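Local structure of oxidized polyvinyl alcohol hydrolase (Sphingopyxis, 3WLA) at residues W10-G15 and V145-K150; T24-D29 and V135-A140; G159-G164 and H285-V290; S227-M232 and S272-V277; S264-S269 and I328-D333. The protein hydrolyses beta-diketones such as 4,6-nonanedione and cleaves oxidized polyvinyl alcohol in the second step of polyvinyl alcohol degradation. All coordinates share one frame; numbering follows the deposited sequence.

The five contacts illustrate how an alpha/beta-hydrolase joins both edges of its sheet to neighbouring segments and places its probable active-site loops. Contact 2 is nested inside the loop closed by contact 1, and the two touch where Pro13 packs on Phe26 and Pro27, at the strand 21-28 edge. Contact 3 lies near the middle, its centre about 23 Å from that of contact 2. Contact 4 falls within the loop contact 3 closes, while contact 5 alternates with both along the chain. Contacts 4 and 5 have centres about 12 Å apart and meet through His276, near the other sheet edge, strand 325-328. Contacts 1 and 5, centres about 36 Å apart, lie on opposite sides of the chain's centre.

Contact 1 (W10-G15 and V145-K150); sequences WACPEG and VGTKWK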
# COMPACT_ATOMS: atom_id res chain seq x y z
N TRP A 10 -6.66 -20.61 5.89
CA TRP A 10 -6.42 -20.02 7.20
C TRP A 10 -5.59 -20.84 8.18
O TRP A 10 -5.86 -22.01 8.40
CB TRP A 10 -7.77 -19.65 7.81
CG TRP A 10 -8.69 -19.14 6.75
CD1 TRP A 10 -9.68 -19.85 6.11
CD2 TRP A 10 -8.60 -17.87 6.07
NE1 TRP A 10 -10.21 -19.10 5.06
CE2 TRP A 10 -9.56 -17.89 5.02
CE3 TRP A 10 -7.80 -16.73 6.24
CZ2 TRP A 10 -9.74 -16.79 4.14
CZ3 TRP A 10 -7.97 -15.64 5.36
CH2 TRP A 10 -8.93 -15.69 4.33
N ALA A 11 -4.57 -20.21 8.77
CA ALA A 11 -3.70 -20.88 9.73
C ALA A 11 -2.87 -19.88 10.53
O ALA A 11 -2.62 -18.76 10.07
CB ALA A 11 -2.76 -21.86 9.00
N CYS A 12 -2.47 -20.28 11.73
CA CYS A 12 -1.65 -19.41 12.58
C CYS A 12 -0.33 -20.07 12.86
O CYS A 12 -0.20 -21.28 12.69
CB CYS A 12 -2.37 -19.09 13.92
SG CYS A 12 -3.72 -17.85 13.77
N PRO A 13 0.70 -19.28 13.19
CA PRO A 13 1.97 -19.96 13.47
C PRO A 13 1.85 -20.63 14.85
O PRO A 13 1.06 -20.19 15.71
CB PRO A 13 2.98 -18.82 13.46
CG PRO A 13 2.15 -17.62 13.78
CD PRO A 13 0.93 -17.85 12.96
N GLU A 14 2.62 -21.71 15.03
CA GLU A 14 2.66 -22.48 16.26
C GLU A 14 2.77 -21.55 17.45
O GLU A 14 3.67 -20.71 17.47
CB GLU A 14 3.89 -23.39 16.29
CG GLU A 14 4.14 -24.24 15.04
CD GLU A 14 3.38 -25.57 15.08
OE1 GLU A 14 2.89 -25.93 16.18
OE2 GLU A 14 3.29 -26.25 14.01
N GLY A 15 1.88 -21.69 18.43
CA GLY A 15 1.97 -20.88 19.63
C GLY A 15 1.32 -19.52 19.60
O GLY A 15 1.31 -18.79 20.61
N VAL A 145 -5.49 -14.16 11.17
CA VAL A 145 -6.72 -13.60 11.72
C VAL A 145 -7.91 -14.42 11.22
O VAL A 145 -8.90 -14.65 11.94
CB VAL A 145 -6.89 -12.11 11.30
CG1 VAL A 145 -8.24 -11.58 11.72
CG2 VAL A 145 -5.81 -11.27 11.95
N GLY A 146 -7.80 -14.87 9.97
CA GLY A 146 -8.82 -15.67 9.32
C GLY A 146 -9.15 -17.00 10.03
O GLY A 146 -10.06 -17.71 9.60
N THR A 147 -8.43 -17.35 11.10
CA THR A 147 -8.75 -18.60 11.80
C THR A 147 -9.72 -18.31 12.94
O THR A 147 -10.35 -19.23 13.46
CB THR A 147 -7.50 -19.30 12.42
OG1 THR A 147 -6.92 -18.44 13.41
CG2 THR A 147 -6.48 -19.66 11.35
N LYS A 148 -9.85 -17.06 13.34
CA LYS A 148 -10.75 -16.73 14.42
C LYS A 148 -12.00 -15.95 13.95
O LYS A 148 -13.05 -16.04 14.57
CB LYS A 148 -9.99 -16.00 15.53
CG LYS A 148 -10.88 -15.54 16.65
CD LYS A 148 -10.11 -15.19 17.93
CE LYS A 148 -11.10 -14.64 18.99
NZ LYS A 148 -10.45 -14.01 20.20
N TRP A 149 -11.88 -15.20 12.85
CA TRP A 149 -13.05 -14.50 12.28
C TRP A 149 -13.22 -14.98 10.84
O TRP A 149 -12.24 -15.33 10.20
CB TRP A 149 -12.87 -12.97 12.29
CG TRP A 149 -12.91 -12.37 13.66
CD1 TRP A 149 -13.99 -11.83 14.29
CD2 TRP A 149 -11.81 -12.24 14.56
NE1 TRP A 149 -13.63 -11.35 15.54
CE2 TRP A 149 -12.29 -11.59 15.72
CE3 TRP A 149 -10.46 -12.59 14.50
CZ2 TRP A 149 -11.46 -11.30 16.80
CZ3 TRP A 149 -9.65 -12.30 15.58
CH2 TRP A 149 -10.14 -11.66 16.70
N LYS A 150 -14.44 -15.01 10.31
CA LYS A 150 -14.62 -15.46 8.94
C LYS A 150 -14.31 -14.34 7.95
O LYS A 150 -15.01 -13.33 7.91
CB LYS A 150 -16.04 -15.98 8.72
CG LYS A 150 -16.30 -17.31 9.48
CD LYS A 150 -17.50 -18.09 8.91
CE LYS A 150 -17.16 -19.59 8.81
NZ LYS A 150 -16.14 -19.94 7.74
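The first torsions of Cys12 and Thr147 bring SG and the threonine branches together: Cys12 SG stands beside its own backbone N, anti to the carbonyl carbon (chi1 -76°), while Thr147 sets OG1 between its backbone N and carbonyl carbon (chi1 62°) and CG2 beside the N. In this alpha/beta-hydrolase the arrangement ties the N-terminal tail, ahead of strand 21-28, to the turn that follows helix 133-145. The covalent link is the disulfide from Cys12 to Cys144, which is immediately before the 145-150 segment. Thr147 OG1 is hydrogen-bonded back to Cys144 O and lies 3.3 Å from Cys12 SG, so the hydroxyl belongs to the helix end and only packs against the sulfur. The methyl branch packs on the tail: Thr147 CG2 lies 3.3 Å from the backbone N of Ala11 and 3.8 Å from Trp10 CB. The turn is held in shape from within, Val145 O accepting from Lys148 N at 2.9 Å and from Trp149 N at 3.2 Å. Trp10 lies over the beginning of that turn, its CB and CG close to Gly146 O. The tail is fixed to the helix by a backbone hydrogen bond between Ala11 and Arg143 as well. Lacking a side chain, Gly146 lets the indole come near its backbone obliquely, with Trp10 CE3 3.4 Å from Gly146 CA.

Contact 2 (T24-D29 and V135-A140); sequences TDFPSD and VRFLEA
Asp29 OD2 receives the N-H of Arg136 NE at 2.8 Å, in a nearly straight hydrogen bond (N-H...O 170°) that is part of a salt bridge. The donor comes to the syn side of the carboxylate, a little out of its plane, whereas the oxygen sits almost exactly in the guanidinium plane; the two side chains cross at about a right angle. A bend in the arginine chain (chi3 -59°) sets NE toward Asp29. The other guanidinium nitrogens form salt bridges with Asp130 and Asp133, and as Asp29 OD2 and Asp133 OD1 are themselves close, the shared arginine probably offsets their mutual repulsion. In fold terms, the pair joins the end of strand 21-28, an outermost strand of the alpha/beta-hydrolase sheet, to helix 133-145, which packs beside it with short-segment axes 9.2 Å apart. Further up the strand, Asp25 and Phe26 both face Arg33 of the neighbouring strand, forming a G1 beta bulge. Phe26 then reaches the helix, where its CD2 meets Phe137 CE1 at 3.5 Å, near the plane of the Phe137 ring. The two rings are oblique, with planes 56° apart. Farther along the Phe26 ring, CZ touches Ala140 CB at 4.0 Å. Between the aromatic pair and the salt bridge, Ser28 OG lies against the Phe137 backbone, 3.6 Å from its CA.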
# COMPACT_ATOMS: atom_id res chain seq x y z
N THR A 24 0.88 -8.91 19.76
CA THR A 24 2.34 -8.81 19.75
C THR A 24 2.97 -10.20 19.68
O THR A 24 2.30 -11.22 19.86
CB THR A 24 2.88 -8.05 21.00
OG1 THR A 24 2.38 -8.69 22.21
CG2 THR A 24 2.42 -6.57 20.95
N ASP A 25 4.25 -10.26 19.34
CA ASP A 25 4.95 -11.53 19.23
C ASP A 25 4.49 -12.54 18.20
O ASP A 25 4.57 -13.76 18.40
CB ASP A 25 5.02 -12.21 20.61
CG ASP A 25 5.90 -11.44 21.58
OD1 ASP A 25 6.84 -10.75 21.10
OD2 ASP A 25 5.66 -11.51 22.81
N PHE A 26 4.00 -12.05 17.09
CA PHE A 26 3.59 -12.91 15.99
C PHE A 26 4.90 -13.31 15.32
O PHE A 26 5.67 -12.44 14.90
CB PHE A 26 2.75 -12.14 15.01
CG PHE A 26 2.30 -12.96 13.86
CD1 PHE A 26 1.11 -13.69 13.94
CD2 PHE A 26 3.04 -12.99 12.68
CE1 PHE A 26 0.66 -14.43 12.86
CE2 PHE A 26 2.61 -13.74 11.59
CZ PHE A 26 1.40 -14.47 11.68
N PRO A 27 5.20 -14.61 15.21
CA PRO A 27 6.45 -15.00 14.59
C PRO A 27 6.44 -14.96 13.08
O PRO A 27 5.57 -15.56 12.45
CB PRO A 27 6.69 -16.41 15.13
CG PRO A 27 5.32 -16.94 15.36
CD PRO A 27 4.62 -15.75 15.98
N SER A 28 7.42 -14.28 12.50
CA SER A 28 7.44 -14.20 11.05
C SER A 28 8.85 -13.96 10.54
O SER A 28 9.45 -12.93 10.83
CB SER A 28 6.45 -13.09 10.58
OG SER A 28 6.22 -13.16 9.18
N ASP A 29 9.38 -14.92 9.79
CA ASP A 29 10.74 -14.85 9.26
C ASP A 29 11.71 -14.62 10.42
O ASP A 29 12.73 -13.96 10.25
CB ASP A 29 10.89 -13.74 8.20
CG ASP A 29 10.50 -14.23 6.83
OD1 ASP A 29 11.15 -15.18 6.37
OD2 ASP A 29 9.57 -13.70 6.22
N VAL A 135 6.42 -8.24 3.01
CA VAL A 135 5.38 -8.79 2.16
C VAL A 135 4.85 -10.11 2.75
O VAL A 135 3.66 -10.38 2.71
CB VAL A 135 5.89 -9.06 0.72
CG1 VAL A 135 4.83 -9.87 -0.07
CG2 VAL A 135 6.16 -7.73 -0.02
N ARG A 136 5.75 -10.92 3.33
CA ARG A 136 5.36 -12.22 3.87
C ARG A 136 4.57 -12.09 5.16
O ARG A 136 3.63 -12.84 5.41
CB ARG A 136 6.59 -13.11 4.07
CG ARG A 136 7.07 -13.74 2.72
CD ARG A 136 8.33 -14.59 2.87
NE ARG A 136 9.50 -13.87 3.39
CZ ARG A 136 10.49 -13.42 2.61
NH1 ARG A 136 10.46 -13.60 1.28
NH2 ARG A 136 11.52 -12.81 3.18
N PHE A 137 4.98 -11.13 5.98
CA PHE A 137 4.29 -10.87 7.22
C PHE A 137 2.84 -10.48 6.97
O PHE A 137 1.90 -11.08 7.59
CB PHE A 137 4.98 -9.74 7.98
CG PHE A 137 4.18 -9.26 9.17
CD1 PHE A 137 3.67 -10.18 10.10
CD2 PHE A 137 3.94 -7.89 9.38
CE1 PHE A 137 2.94 -9.77 11.22
CE2 PHE A 137 3.21 -7.46 10.51
CZ PHE A 137 2.71 -8.41 11.43
N LEU A 138 2.63 -9.48 6.10
CA LEU A 138 1.29 -9.02 5.81
C LEU A 138 0.40 -10.20 5.41
O LEU A 138 -0.71 -10.32 5.91
CB LEU A 138 1.30 -7.94 4.70
CG LEU A 138 2.11 -6.70 5.14
CD1 LEU A 138 2.37 -5.87 3.94
CD2 LEU A 138 1.46 -5.92 6.32
N GLU A 139 0.87 -11.09 4.53
CA GLU A 139 -0.00 -12.21 4.15
C GLU A 139 -0.30 -13.18 5.32
O GLU A 139 -1.44 -13.60 5.51
CB GLU A 139 0.61 -13.00 2.99
CG GLU A 139 -0.24 -14.21 2.58
CD GLU A 139 0.40 -15.03 1.50
OE1 GLU A 139 1.19 -14.49 0.68
OE2 GLU A 139 0.10 -16.24 1.47
N ALA A 140 0.75 -13.54 6.06
CA ALA A 140 0.67 -14.46 7.18
C ALA A 140 -0.26 -13.91 8.25
O ALA A 140 -1.07 -14.66 8.86
CB ALA A 140 2.05 -14.67 7.75

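Contact 3 (G159-G164 and H285-V290); sequences GGISAG and HMWPQV. With SO4 (sulfate ion), chain D.
Ser162 OG is held between two partners: it accepts a hydrogen bond from His285 NE2 at 2.8 Å and gives one to O1 of the sulfate ion at 2.6 Å. The serine oxygen lies close to the plane of the imidazole, at the edge that NE2 occupies. OG is anti to its backbone N (chi1 -167°), which places it within reach of both His285 and the sulfate. The sulfate, probably from the crystallisation liquor, also takes hydrogen bonds from the backbone N of Thr56 and Val57, an arrangement consistent with an oxyanion hole. In the next shell, His285 ND1 is hydrogen-bonded to Asp243, and the His285 ring stacks on Tyr257. The sequence Gly160-Ile161-Ser162-Ala163-Gly164 fits the nucleophile elbow of alpha/beta-hydrolases, turning sharply from strand 155-161 into helix 163-174 with Ser162 in a strained backbone conformation (phi 57°, psi -122°). Ser162 is assigned to the charge relay by similarity, and its geometry with His285 and Asp243 is consistent with a Ser-His-Asp triad. Farther out, Ile161 packs against the loop that carries His285: its CB is 3.7 Å from Trp287 CE3, CG2 lies at the edge of the indole, and CD1 reaches 3.4 Å from Met286 O. Pro288 CD packs on one face of the indole, and Trp287 NE1 is hydrogen-bonded to Asn296 of helix 292-304.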
# COMPACT_ATOMS: atom_id res chain seq x y z
N GLY A 159 -3.65 -1.25 1.83
CA GLY A 159 -3.46 0.13 1.43
C GLY A 159 -2.60 0.85 2.43
O GLY A 159 -2.27 0.30 3.50
N GLY A 160 -2.26 2.08 2.08
CA GLY A 160 -1.42 2.87 2.94
C GLY A 160 -1.08 4.21 2.38
O GLY A 160 -1.32 4.49 1.19
N ILE A 161 -0.51 5.03 3.26
CA ILE A 161 -0.09 6.38 2.93
C ILE A 161 1.44 6.46 2.91
O ILE A 161 2.11 5.87 3.77
CB ILE A 161 -0.70 7.37 3.96
CG1 ILE A 161 -0.18 8.79 3.71
CG2 ILE A 161 -0.30 6.96 5.44
CD1 ILE A 161 -0.41 9.39 2.26
N SER A 162 2.01 7.11 1.89
CA SER A 162 3.47 7.31 1.81
C SER A 162 4.28 5.98 1.85
O SER A 162 4.07 5.14 0.98
CB SER A 162 3.86 8.28 2.97
OG SER A 162 5.20 8.78 2.81
N ALA A 163 5.20 5.77 2.80
CA ALA A 163 5.92 4.49 2.82
C ALA A 163 4.88 3.32 2.85
O ALA A 163 5.11 2.27 2.27
CB ALA A 163 6.87 4.41 4.07
N GLY A 164 3.73 3.54 3.49
CA GLY A 164 2.72 2.50 3.51
C GLY A 164 2.10 2.28 2.12
O GLY A 164 1.66 1.19 1.81
N HIS A 285 0.45 15.60 0.97
CA HIS A 285 1.01 14.28 1.31
C HIS A 285 0.65 13.88 2.75
O HIS A 285 1.40 14.20 3.68
CB HIS A 285 2.54 14.33 1.14
CG HIS A 285 3.20 12.99 1.15
ND1 HIS A 285 2.96 12.05 0.16
CD2 HIS A 285 4.01 12.39 2.06
CE1 HIS A 285 3.59 10.93 0.47
NE2 HIS A 285 4.23 11.10 1.61
N MET A 286 -0.47 13.18 2.91
CA MET A 286 -0.94 12.71 4.23
C MET A 286 -2.19 11.98 3.89
O MET A 286 -2.57 11.97 2.75
CB MET A 286 -1.25 13.89 5.15
CG MET A 286 -2.28 14.86 4.60
SD MET A 286 -2.50 16.38 5.65
CE MET A 286 -0.94 17.07 5.40
N TRP A 287 -2.84 11.36 4.86
CA TRP A 287 -4.07 10.65 4.54
C TRP A 287 -5.08 11.61 3.94
O TRP A 287 -5.13 12.76 4.34
CB TRP A 287 -4.67 10.03 5.82
CG TRP A 287 -5.60 8.93 5.49
CD1 TRP A 287 -6.94 9.05 5.25
CD2 TRP A 287 -5.26 7.55 5.21
NE1 TRP A 287 -7.44 7.83 4.82
CE2 TRP A 287 -6.44 6.90 4.79
CE3 TRP A 287 -4.07 6.80 5.27
CZ2 TRP A 287 -6.47 5.54 4.45
CZ3 TRP A 287 -4.11 5.44 4.93
CH2 TRP A 287 -5.30 4.83 4.54
N PRO A 288 -5.90 11.17 2.97
CA PRO A 288 -6.95 12.03 2.32
C PRO A 288 -7.69 12.80 3.41
O PRO A 288 -8.30 12.18 4.31
CB PRO A 288 -7.84 11.00 1.64
CG PRO A 288 -6.81 10.11 1.06
CD PRO A 288 -5.67 9.97 2.16
N GLN A 289 -7.66 14.14 3.33
CA GLN A 289 -8.25 14.98 4.36
C GLN A 289 -9.67 15.49 4.13
O GLN A 289 -10.34 15.87 5.08
CB GLN A 289 -7.31 16.20 4.60
CG GLN A 289 -5.93 15.79 5.03
CD GLN A 289 -5.88 15.45 6.51
OE1 GLN A 289 -6.30 16.25 7.34
NE2 GLN A 289 -5.37 14.29 6.85
N VAL A 290 -10.11 15.57 2.88
CA VAL A 290 -11.48 16.08 2.55
C VAL A 290 -12.47 14.94 2.56
O VAL A 290 -12.26 13.94 1.86
CB VAL A 290 -11.52 16.75 1.13
CG1 VAL A 290 -12.99 17.39 0.81
CG2 VAL A 290 -10.41 17.73 0.98
S SO4 D . 4.94 10.15 6.15
O1 SO4 D . 5.54 9.04 5.41
O2 SO4 D . 4.43 9.66 7.46
O3 SO4 D . 5.95 11.14 6.44
O4 SO4 D . 3.85 10.80 5.40

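Contact 4 (S227-M232 and S272-V277); sequences SKLDPM and SNVVHV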
# COMPACT_ATOMS: atom_id res chain seq x y z
N SER A 227 5.16 -9.36 -16.23
CA SER A 227 4.42 -9.10 -17.47
C SER A 227 2.97 -9.54 -17.20
O SER A 227 2.07 -9.25 -17.98
CB SER A 227 5.03 -9.90 -18.62
OG SER A 227 5.26 -11.24 -18.19
N LYS A 228 2.76 -10.22 -16.08
CA LYS A 228 1.43 -10.62 -15.71
C LYS A 228 1.23 -10.73 -14.19
O LYS A 228 2.18 -10.98 -13.43
CB LYS A 228 1.12 -11.97 -16.35
CG LYS A 228 2.07 -13.00 -15.91
CD LYS A 228 2.06 -14.15 -16.90
CE LYS A 228 3.37 -14.94 -16.76
NZ LYS A 228 4.63 -14.17 -17.16
N LEU A 229 -0.01 -10.53 -13.76
CA LEU A 229 -0.34 -10.64 -12.34
C LEU A 229 -1.70 -11.33 -12.21
O LEU A 229 -2.47 -11.38 -13.18
CB LEU A 229 -0.45 -9.25 -11.68
CG LEU A 229 0.74 -8.29 -11.75
CD1 LEU A 229 0.21 -6.91 -11.34
CD2 LEU A 229 1.91 -8.77 -10.86
N ASP A 230 -1.98 -11.82 -11.01
CA ASP A 230 -3.26 -12.43 -10.68
C ASP A 230 -4.27 -11.25 -10.73
O ASP A 230 -3.86 -10.09 -10.56
CB ASP A 230 -3.17 -12.97 -9.27
CG ASP A 230 -3.98 -14.24 -9.07
OD1 ASP A 230 -3.70 -15.20 -9.81
OD2 ASP A 230 -4.89 -14.26 -8.18
N PRO A 231 -5.59 -11.51 -10.93
CA PRO A 231 -6.65 -10.48 -11.01
C PRO A 231 -6.76 -9.62 -9.75
O PRO A 231 -6.76 -10.15 -8.61
CB PRO A 231 -7.92 -11.30 -11.24
CG PRO A 231 -7.43 -12.47 -11.93
CD PRO A 231 -6.21 -12.84 -11.09
N MET A 232 -6.85 -8.31 -9.96
CA MET A 232 -6.94 -7.33 -8.86
C MET A 232 -7.57 -6.04 -9.29
O MET A 232 -7.70 -5.76 -10.50
CB MET A 232 -5.53 -6.94 -8.33
CG MET A 232 -4.74 -7.98 -7.57
SD MET A 232 -3.13 -7.36 -6.99
CE MET A 232 -2.24 -6.87 -8.54
N SER A 272 -3.79 -6.30 -18.32
CA SER A 272 -5.18 -6.54 -18.68
C SER A 272 -6.12 -7.10 -17.64
O SER A 272 -7.27 -6.68 -17.62
CB SER A 272 -5.30 -7.41 -19.96
OG SER A 272 -4.30 -8.43 -20.03
N ASN A 273 -5.68 -8.03 -16.79
CA ASN A 273 -6.62 -8.60 -15.82
C ASN A 273 -6.67 -7.81 -14.51
O ASN A 273 -7.31 -8.25 -13.54
CB ASN A 273 -6.33 -10.09 -15.57
CG ASN A 273 -5.01 -10.32 -14.87
OD1 ASN A 273 -4.06 -9.53 -15.04
ND2 ASN A 273 -4.91 -11.42 -14.11
N VAL A 274 -6.02 -6.64 -14.49
CA VAL A 274 -6.05 -5.75 -13.32
C VAL A 274 -6.82 -4.44 -13.63
O VAL A 274 -6.57 -3.77 -14.63
CB VAL A 274 -4.62 -5.37 -12.83
CG1 VAL A 274 -4.71 -4.25 -11.78
CG2 VAL A 274 -3.92 -6.57 -12.20
N VAL A 275 -7.80 -4.10 -12.81
CA VAL A 275 -8.52 -2.87 -12.98
C VAL A 275 -7.73 -1.82 -12.15
O VAL A 275 -7.36 -2.07 -10.97
CB VAL A 275 -9.96 -2.99 -12.43
CG1 VAL A 275 -10.61 -1.63 -12.26
CG2 VAL A 275 -10.79 -3.81 -13.39
N HIS A 276 -7.40 -0.69 -12.78
CA HIS A 276 -6.69 0.40 -12.09
C HIS A 276 -7.57 1.62 -12.10
O HIS A 276 -8.21 1.92 -13.12
CB HIS A 276 -5.34 0.72 -12.78
CG HIS A 276 -4.56 1.79 -12.06
ND1 HIS A 276 -4.68 3.13 -12.37
CD2 HIS A 276 -3.83 1.73 -10.92
CE1 HIS A 276 -4.06 3.85 -11.44
NE2 HIS A 276 -3.54 3.02 -10.54
N VAL A 277 -7.64 2.30 -10.96
CA VAL A 277 -8.42 3.51 -10.82
C VAL A 277 -7.44 4.60 -10.37
O VAL A 277 -6.68 4.43 -9.38
CB VAL A 277 -9.57 3.36 -9.78
CG1 VAL A 277 -10.33 4.71 -9.60
CG2 VAL A 277 -10.56 2.31 -10.23
O HOH W 1 -1.86 -10.49 -16.11
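Leu229 and Asn273 carry the polar part of the contact. Asn273 CG occupies the crowded position between its backbone N and carbonyl carbon (chi1 67°), and the amide beyond it reaches the 227-232 loop, where ND2 donates to Leu229 O at 2.6 Å (N-H...O 156°), with the acceptor lying in the amide plane. The other end of the same amide is served by water: the solvent oxygen accepts from Leu229 N at 3.0 Å and donates to Asn273 OD1 at 2.6 Å. Both halves of the asparagine thus engage the backbone of one residue, directly and through a bridge. Backbone pairing takes over farther on, where Val275 N donates to Met232 O at 2.8 Å, in the carbonyl plane. Two CA-H...O contacts supplement it, from Pro231 CA to Asn273 O at 3.4 Å and from Val274 CA to Met232 O at 3.3 Å. Apolar packing centres on Val274 CG2, which Met232 CE meets at 4.0 Å as the two side chains lie side by side, pointing the same way. Leu229 CD1 comes to the same methyl group, and the Pro231 ring lies obliquely beside the Asn273 amide. Here strands 232-238 and 274-280 begin to run parallel in the central sheet, the connection between them passing through helix 257-269: the beta-alpha-beta crossover characteristic of an alpha/beta-hydrolase.

Contact 5 (S264-S269 and I328-D333); sequences SSNYFS and IGRFTD
Ser265 directs its hydroxyl from helix 257-269 at the backbone of Phe331, whose N-H donates to OG at 3.0 Å and almost straight (167°). The oxygen also approaches the phenyl ring obliquely, 3.4 Å from Phe331 CD2. One residue on, Asn266 and Arg330 cross obliquely with amide and guanidinium moderately inclined to one another. Arg330 is bent (chi3 -75°), which brings NE to the amide oxygen of Asn266; it donates to Asn266 OD1 at 2.8 Å with some bending (145°), from above the carbonyl plane. Gln262, a turn earlier in the helix, is hydrogen-bonded to both oxygens, through its O to Ser265 OG and through NE2 to Asn266 OD1. Where the loop leaves strand 325-328, Gly329 O is hydrogen-bonded to His276 ND1, a link to the neighbouring strand 274-280. The contact therefore fastens the C-terminal loop to the helix that precedes that strand. Ser265 is assigned to the charge relay by similarity, yet its hydroxyl here joins helix to loop, and the geometry expected of an alpha/beta-hydrolase charge relay is seen rather at Ser162, His285 and Asp243, which probably form the triad.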
# COMPACT_ATOMS: atom_id res chain seq x y z
N SER A 264 3.21 4.22 -11.44
CA SER A 264 2.44 3.10 -10.97
C SER A 264 1.15 2.99 -11.77
O SER A 264 0.79 1.87 -12.16
CB SER A 264 2.12 3.21 -9.45
OG SER A 264 1.21 4.27 -9.19
N SER A 265 0.46 4.10 -12.04
CA SER A 265 -0.79 3.99 -12.77
C SER A 265 -0.57 3.39 -14.17
O SER A 265 -1.40 2.62 -14.66
CB SER A 265 -1.54 5.34 -12.88
OG SER A 265 -1.00 6.22 -13.86
N ASN A 266 0.55 3.74 -14.80
CA ASN A 266 0.87 3.26 -16.14
C ASN A 266 1.04 1.74 -16.16
O ASN A 266 0.48 1.04 -17.04
CB ASN A 266 2.17 3.90 -16.62
CG ASN A 266 2.00 5.38 -17.01
OD1 ASN A 266 0.89 5.92 -17.09
ND2 ASN A 266 3.13 6.01 -17.29
N TYR A 267 1.81 1.24 -15.21
CA TYR A 267 2.05 -0.19 -15.10
C TYR A 267 0.78 -1.03 -14.86
O TYR A 267 0.49 -1.98 -15.60
CB TYR A 267 3.05 -0.47 -13.98
CG TYR A 267 3.19 -1.94 -13.75
CD1 TYR A 267 4.04 -2.70 -14.55
CD2 TYR A 267 2.41 -2.59 -12.79
CE1 TYR A 267 4.11 -4.12 -14.41
CE2 TYR A 267 2.46 -4.01 -12.63
CZ TYR A 267 3.31 -4.76 -13.44
OH TYR A 267 3.38 -6.13 -13.28
N PHE A 268 0.03 -0.70 -13.79
CA PHE A 268 -1.18 -1.44 -13.47
C PHE A 268 -2.26 -1.31 -14.58
O PHE A 268 -3.07 -2.23 -14.82
CB PHE A 268 -1.75 -0.94 -12.15
CG PHE A 268 -0.95 -1.35 -10.97
CD1 PHE A 268 -0.75 -2.70 -10.68
CD2 PHE A 268 -0.44 -0.39 -10.09
CE1 PHE A 268 -0.07 -3.10 -9.55
CE2 PHE A 268 0.26 -0.78 -8.94
CZ PHE A 268 0.44 -2.15 -8.66
N SER A 269 -2.28 -0.16 -15.24
CA SER A 269 -3.25 0.03 -16.31
C SER A 269 -2.85 -0.83 -17.52
O SER A 269 -3.67 -1.06 -18.40
CB SER A 269 -3.29 1.50 -16.74
OG SER A 269 -3.98 2.30 -15.78
N ILE A 328 -10.88 5.47 -14.74
CA ILE A 328 -10.33 4.12 -14.88
C ILE A 328 -9.09 4.32 -15.73
O ILE A 328 -9.06 5.21 -16.58
CB ILE A 328 -11.31 3.14 -15.57
CG1 ILE A 328 -12.47 2.82 -14.60
CG2 ILE A 328 -10.59 1.86 -15.93
CD1 ILE A 328 -13.65 2.04 -15.22
N GLY A 329 -8.04 3.53 -15.48
CA GLY A 329 -6.83 3.68 -16.28
C GLY A 329 -5.69 4.51 -15.68
O GLY A 329 -5.66 4.73 -14.45
N ARG A 330 -4.76 4.99 -16.53
CA ARG A 330 -3.63 5.77 -16.04
C ARG A 330 -3.97 7.23 -15.78
O ARG A 330 -5.00 7.75 -16.25
CB ARG A 330 -2.47 5.71 -17.03
CG ARG A 330 -2.80 6.35 -18.40
CD ARG A 330 -1.63 6.32 -19.40
NE ARG A 330 -0.59 7.29 -19.08
CZ ARG A 330 -0.64 8.59 -19.37
NH1 ARG A 330 -1.70 9.10 -20.00
NH2 ARG A 330 0.40 9.39 -19.02
N PHE A 331 -3.14 7.92 -15.00
CA PHE A 331 -3.42 9.33 -14.79
C PHE A 331 -3.20 10.12 -16.12
O PHE A 331 -2.26 9.86 -16.85
CB PHE A 331 -2.47 9.92 -13.72
CG PHE A 331 -2.85 9.55 -12.31
CD1 PHE A 331 -3.90 10.17 -11.68
CD2 PHE A 331 -2.15 8.55 -11.63
CE1 PHE A 331 -4.25 9.82 -10.35
CE2 PHE A 331 -2.47 8.19 -10.32
CZ PHE A 331 -3.53 8.82 -9.67
N THR A 332 -4.09 11.07 -16.39
CA THR A 332 -3.95 11.92 -17.57
C THR A 332 -3.78 13.35 -17.07
O THR A 332 -3.43 14.26 -17.84
CB THR A 332 -5.18 11.84 -18.50
OG1 THR A 332 -6.34 12.28 -17.80
CG2 THR A 332 -5.40 10.39 -18.95
N ASP A 333 -3.96 13.54 -15.75
CA ASP A 333 -3.81 14.88 -15.18
C ASP A 333 -2.47 15.27 -14.53
O ASP A 333 -2.36 16.36 -13.95
CB ASP A 333 -4.94 15.15 -14.21
CG ASP A 333 -4.75 14.40 -12.85
OD1 ASP A 333 -3.81 13.57 -12.75
OD2 ASP A 333 -5.58 14.64 -11.94